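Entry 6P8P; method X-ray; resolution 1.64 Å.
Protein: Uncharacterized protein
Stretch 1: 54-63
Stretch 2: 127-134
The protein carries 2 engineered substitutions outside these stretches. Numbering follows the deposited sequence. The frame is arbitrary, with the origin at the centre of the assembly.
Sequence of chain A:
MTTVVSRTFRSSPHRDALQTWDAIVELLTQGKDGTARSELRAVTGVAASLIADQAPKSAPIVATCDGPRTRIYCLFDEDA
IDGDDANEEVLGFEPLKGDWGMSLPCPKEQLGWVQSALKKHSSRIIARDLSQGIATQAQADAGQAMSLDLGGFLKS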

# COMPACT_ATOMS: atom_id res chain seq x y z
N GLN A 54 -2.61 -10.22 -6.25
CA GLN A 54 -2.33 -11.66 -6.37
C GLN A 54 -0.86 -11.94 -6.67
O GLN A 54 -0.51 -13.00 -7.22
CB GLN A 54 -3.22 -12.35 -7.41
CG GLN A 54 -4.70 -12.18 -7.13
CD GLN A 54 -5.58 -13.14 -7.90
OE1 GLN A 54 -5.11 -13.96 -8.68
NE2 GLN A 54 -6.86 -13.05 -7.66
N ALA A 55 0.01 -11.03 -6.24
CA ALA A 55 1.43 -11.25 -6.49
C ALA A 55 1.93 -12.55 -5.88
O ALA A 55 2.78 -13.19 -6.52
CB ALA A 55 2.25 -10.07 -5.97
N PRO A 56 1.47 -12.99 -4.69
CA PRO A 56 2.01 -14.25 -4.15
C PRO A 56 1.30 -15.51 -4.62
O PRO A 56 1.44 -16.57 -4.00
CB PRO A 56 1.87 -14.08 -2.63
CG PRO A 56 1.43 -12.64 -2.39
CD PRO A 56 0.74 -12.20 -3.68
N LYS A 57 0.52 -15.44 -5.71
CA LYS A 57 -0.15 -16.64 -6.18
C LYS A 57 0.85 -17.66 -6.71
O LYS A 57 0.74 -18.86 -6.44
CB LYS A 57 -1.17 -16.29 -7.26
CG LYS A 57 -1.94 -17.52 -7.77
CD LYS A 57 -2.90 -17.19 -8.90
CE LYS A 57 -3.42 -18.49 -9.53
NZ LYS A 57 -4.54 -18.29 -10.48
N SER A 58 1.80 -17.20 -7.53
CA SER A 58 2.74 -18.10 -8.20
C SER A 58 4.20 -17.80 -7.87
O SER A 58 5.08 -18.48 -8.40
CB SER A 58 2.54 -18.06 -9.71
OG SER A 58 1.23 -18.48 -10.03
N ALA A 59 4.47 -16.82 -7.02
CA ALA A 59 5.79 -16.43 -6.62
C ALA A 59 5.66 -16.22 -5.12
O ALA A 59 4.82 -15.42 -4.69
CB ALA A 59 6.29 -15.17 -7.30
N PRO A 60 6.47 -16.86 -4.29
CA PRO A 60 6.23 -16.80 -2.84
C PRO A 60 6.77 -15.54 -2.18
O PRO A 60 7.73 -14.92 -2.63
CB PRO A 60 6.95 -18.05 -2.31
CG PRO A 60 8.08 -18.27 -3.31
CD PRO A 60 7.53 -17.84 -4.65
N ILE A 61 6.11 -15.15 -1.09
CA ILE A 61 6.74 -14.33 -0.06
C ILE A 61 7.79 -15.19 0.63
O ILE A 61 7.51 -16.32 1.03
CB ILE A 61 5.68 -13.84 0.94
CG1 ILE A 61 4.71 -12.91 0.26
CG2 ILE A 61 6.40 -13.19 2.12
CD1 ILE A 61 3.39 -12.72 1.01
N VAL A 62 9.03 -14.71 0.68
CA VAL A 62 10.12 -15.53 1.22
C VAL A 62 10.73 -14.87 2.43
O VAL A 62 11.28 -13.77 2.33
CB VAL A 62 11.21 -15.80 0.18
CG1 VAL A 62 12.28 -16.70 0.80
CG2 VAL A 62 10.61 -16.44 -1.06
N ALA A 63 10.68 -15.56 3.57
CA ALA A 63 11.36 -15.14 4.78
C ALA A 63 12.65 -15.94 4.93
O ALA A 63 12.65 -17.16 4.70
CB ALA A 63 10.47 -15.37 6.00
N ALA A 127 11.36 -6.05 -2.11
CA ALA A 127 10.51 -6.59 -3.15
C ALA A 127 11.35 -7.02 -4.34
O ALA A 127 12.40 -6.44 -4.64
CB ALA A 127 9.47 -5.56 -3.59
N ARG A 128 10.86 -8.01 -5.04
CA ARG A 128 11.49 -8.50 -6.26
C ARG A 128 10.47 -8.68 -7.36
O ARG A 128 9.29 -8.91 -7.10
CB ARG A 128 12.21 -9.85 -6.02
CG ARG A 128 11.24 -10.96 -5.80
CD ARG A 128 11.94 -12.29 -5.45
NE ARG A 128 11.00 -13.41 -5.59
CZ ARG A 128 10.12 -13.77 -4.66
NH1 ARG A 128 10.06 -13.12 -3.50
NH2 ARG A 128 9.29 -14.77 -4.89
N ASP A 129 10.94 -8.57 -8.61
CA ASP A 129 10.19 -8.97 -9.79
C ASP A 129 9.67 -10.39 -9.63
O ASP A 129 10.45 -11.32 -9.42
CB ASP A 129 11.12 -8.85 -11.01
CG ASP A 129 10.51 -9.38 -12.30
OD1 ASP A 129 9.38 -9.91 -12.31
OD2 ASP A 129 11.20 -9.27 -13.33
N LEU A 130 8.35 -10.55 -9.71
CA LEU A 130 7.76 -11.84 -9.40
C LEU A 130 8.04 -12.90 -10.46
O LEU A 130 7.67 -14.06 -10.26
CB LEU A 130 6.25 -11.71 -9.17
CG LEU A 130 5.36 -11.14 -10.26
CD1 LEU A 130 5.14 -12.11 -11.40
CD2 LEU A 130 4.00 -10.74 -9.64
N SER A 131 8.68 -12.53 -11.58
CA SER A 131 9.09 -13.53 -12.56
C SER A 131 10.41 -14.20 -12.19
O SER A 131 10.83 -15.13 -12.88
CB SER A 131 9.21 -12.91 -13.95
OG SER A 131 10.30 -12.01 -14.00
N GLN A 132 11.06 -13.74 -11.12
CA GLN A 132 12.33 -14.28 -10.66
C GLN A 132 12.24 -14.72 -9.20
O GLN A 132 11.35 -14.29 -8.44
CB GLN A 132 13.46 -13.23 -10.81
CG GLN A 132 13.79 -12.85 -12.23
CD GLN A 132 14.89 -11.80 -12.31
OE1 GLN A 132 15.31 -11.25 -11.29
NE2 GLN A 132 15.36 -11.51 -13.52
N GLY A 133 13.19 -15.57 -8.81
CA GLY A 133 13.36 -15.95 -7.42
C GLY A 133 14.23 -14.96 -6.68
O GLY A 133 14.56 -13.88 -7.17
N ILE A 134 14.61 -15.34 -5.47
CA ILE A 134 15.48 -14.48 -4.69
C ILE A 134 16.95 -14.56 -5.14
O ILE A 134 17.55 -15.63 -5.09
CB ILE A 134 15.40 -14.81 -3.20
CG1 ILE A 134 13.99 -14.59 -2.70
CG2 ILE A 134 16.40 -13.96 -2.42
CD1 ILE A 134 13.80 -15.06 -1.30

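A single backbone carbonyl holds the polar part of this contact together: the O of P60 accepts two hydrogen bonds from one guanidinium, at 2.8 Å from R128 NH2 and 3.1 Å from R128 NH1. The carbonyl oxygen lies at the edge of the guanidinium, near its plane, where the N-H bonds of both terminal nitrogens can reach it. The sharing is uneven. The N-H...O angle is 156° for NH2 and 136° for NH1, so the shorter bond is also the straighter one, and NH1 has a further hydrogen-bond partner elsewhere in the structure.

The third nitrogen of the same group works within its own stretch. R128 NE donates to the backbone O of Q132 at 3.0 Å, with an angle of 157°. One arginine therefore ties the loop that follows its own strand to the backbone of the other stretch, and its planar head is held from more than one side of its edge. The side chain leaves the backbone with chi1 at p and runs on through t and t, an extended reach that carries the charge across to P60. Because the acceptor is a main-chain atom, the link depends on the course of the backbone at P60 rather than on a polar side chain there.

The loop that R128 braces has its own internal order. D129 to Q132 forms a type I turn, closed by Q132 N donating to D129 O at 3.0 Å, while S131 N donates to D129 OD1 at 2.8 Å with a nearly straight angle of 170°. This turn places L130 against the other stretch, its CA-to-CB bond pointing toward it.

Small residues receive L130. A59 also points toward the partner stretch, and its CB lies 3.9 Å from L130 CB and 3.4 Å from L130 O, so the methyl meets backbone as well as side chain. The CA atoms of A59 and L130 are 5.7 Å apart, a close approach that suits a side chain of one carbon. Farther out, L130 CD2 reaches A55 CB at 4.1 Å, extending the apolar patch.

A second apolar contact forms where V62 and I134 point toward each other's stretches. V62 CG1 and I134 CD1 come within 3.1 Å, notably tight for two methyl carbons, although the CA atoms are 8.0 Å apart; the side chains span that gap. Along stretch 1 the direction alternates, with I61 and A63 pointing away on the two sides of V62, as expected of a strand.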